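Local structure of 30S ribosomal protein S8 (Aquifex aeolicus, 3RF2) at residues T144-G147 against V148-D151. The protein probably binds directly to the central domain of 16S rRNA, as a primary rRNA-binding protein that helps organise assembly of the 30S subunit platform. Residues are numbered along the deposited sequence; the frame is centred on the assembly and turned at random.
Sequences TDAG and VMTD
Thr144 and Met149 meet across the turn of the beta hairpin formed by strands 139-144 and 149-150, their side chains crossing at about a right angle. The methyl CG2 of Thr144 lies 3.7 Å from Met149 CG and also touches SD. With chi1 at 85°, Thr144 OG1 sits between its own backbone N and carbonyl carbon, turned into the loop, where it accepts from Ala146 N at 2.6 Å and closes an ST turn. The same hydroxyl donates to Gly147 O at 2.8 Å, in the carbonyl plane and on a lone pair; Thr144 N is a second donor to that oxygen, at 3.0 Å. A valine here would probably leave Ala146 N without its acceptor and Gly147 O with one donor fewer, the turn held less firmly. Ala146 sets its CB 4.1 Å from Met149 CE and also packs on Met157 and Lys159. At phi 108°, a CB on Gly147 would run into Val148 N and the carbonyl O of Ala146. Beyond it Val148 faces Leu32 and Arg35 of helix 31-43, while Met149 turns back over the loop, where the bend at chi3 (77°) brings CE to 3.8 Å from Ala146 O.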
ATOM      1  N   THR A 144     -10.633  -8.986   7.994  1.00 38.03           N
ATOM      2  CA  THR A 144     -11.346  -9.966   8.790  1.00 41.60           C
ATOM      3  C   THR A 144     -11.596  -9.418  10.185  1.00 43.94           C
ATOM      4  O   THR A 144     -11.146  -8.322  10.523  1.00 46.81           O
ATOM      5  CB  THR A 144     -10.535 -11.259   8.960  1.00 49.00           C
ATOM      6  OG1 THR A 144      -9.632 -11.108  10.062  1.00 51.77           O
ATOM      7  CG2 THR A 144      -9.751 -11.579   7.706  1.00 47.28           C
ATOM      8  N   ASP A 145     -12.308 -10.177  11.009  1.00 43.91           N
ATOM      9  CA  ASP A 145     -12.524  -9.721  12.375  1.00 49.50           C
ATOM     10  C   ASP A 145     -11.282 -10.029  13.219  1.00 49.67           C
ATOM     11  O   ASP A 145     -11.279  -9.855  14.438  1.00 52.89           O
ATOM     12  CB  ASP A 145     -13.791 -10.340  12.985  1.00 53.27           C
ATOM     13  CG  ASP A 145     -13.664 -11.838  13.237  1.00 56.67           C
ATOM     14  OD1 ASP A 145     -12.568 -12.407  13.035  1.00 56.70           O
ATOM     15  OD2 ASP A 145     -14.668 -12.447  13.659  1.00 60.33           O
ATOM     16  N   ALA A 146     -10.233 -10.498  12.553  1.00 48.10           N
ATOM     17  CA  ALA A 146      -8.971 -10.790  13.217  1.00 47.67           C
ATOM     18  C   ALA A 146      -7.825  -9.980  12.618  1.00 48.19           C
ATOM     19  O   ALA A 146      -6.654 -10.288  12.837  1.00 47.52           O
ATOM     20  CB  ALA A 146      -8.674 -12.277  13.146  1.00 47.17           C
ATOM     21  N   GLY A 147      -8.165  -8.940  11.866  1.00 46.97           N
ATOM     22  CA  GLY A 147      -7.164  -8.117  11.214  1.00 42.06           C
ATOM     23  C   GLY A 147      -7.105  -8.318   9.704  1.00 38.27           C
ATOM     24  O   GLY A 147      -7.817  -9.154   9.138  1.00 33.33           O
ATOM     25  N   VAL A 148      -6.242  -7.532   9.064  1.00 35.16           N
ATOM     26  CA  VAL A 148      -6.118  -7.473   7.618  1.00 38.25           C
ATOM     27  C   VAL A 148      -5.031  -8.448   7.216  1.00 41.43           C
ATOM     28  O   VAL A 148      -3.929  -8.382   7.751  1.00 47.94           O
ATOM     29  CB  VAL A 148      -5.728  -6.045   7.182  1.00 39.04           C
ATOM     30  CG1 VAL A 148      -5.481  -5.968   5.685  1.00 24.31           C
ATOM     31  CG2 VAL A 148      -6.811  -5.051   7.594  1.00 38.35           C
ATOM     32  N   MET A 149      -5.328  -9.351   6.281  1.00 34.72           N
ATOM     33  CA  MET A 149      -4.419 -10.458   5.983  1.00 33.52           C
ATOM     34  C   MET A 149      -4.671 -11.023   4.590  1.00 33.42           C
ATOM     35  O   MET A 149      -5.574 -10.572   3.889  1.00 34.40           O
ATOM     36  CB  MET A 149      -4.602 -11.565   7.023  1.00 35.62           C
ATOM     37  CG  MET A 149      -6.063 -12.004   7.178  1.00 37.47           C
ATOM     38  SD  MET A 149      -6.330 -13.438   8.250  1.00 45.97           S
ATOM     39  CE  MET A 149      -6.152 -12.704   9.884  1.00 40.91           C
ATOM     40  N   THR A 150      -3.894 -12.028   4.197  1.00 28.12           N
ATOM     41  CA  THR A 150      -4.062 -12.609   2.877  1.00 29.59           C
ATOM     42  C   THR A 150      -5.210 -13.590   2.862  1.00 29.95           C
ATOM     43  O   THR A 150      -5.748 -13.965   3.908  1.00 28.11           O
ATOM     44  CB  THR A 150      -2.789 -13.307   2.362  1.00 29.12           C
ATOM     45  OG1 THR A 150      -2.457 -14.406   3.216  1.00 29.61           O
ATOM     46  CG2 THR A 150      -1.632 -12.340   2.336  1.00 24.62           C
ATOM     47  N   ASP A 151      -5.606 -13.981   1.659  1.00 28.78           N
ATOM     48  CA  ASP A 151      -6.625 -14.997   1.518  1.00 25.29           C
ATOM     49  C   ASP A 151      -6.086 -16.285   2.112  1.00 29.41           C
ATOM     50  O   ASP A 151      -6.778 -16.972   2.850  1.00 30.53           O
ATOM     51  CB  ASP A 151      -7.033 -15.182   0.053  1.00 25.50           C
ATOM     52  CG  ASP A 151      -5.828 -15.426  -0.860  1.00 30.23           C
ATOM     53  OD1 ASP A 151      -4.962 -14.534  -0.958  1.00 28.47           O
ATOM     54  OD2 ASP A 151      -5.754 -16.503  -1.471  1.00 29.16           O
TER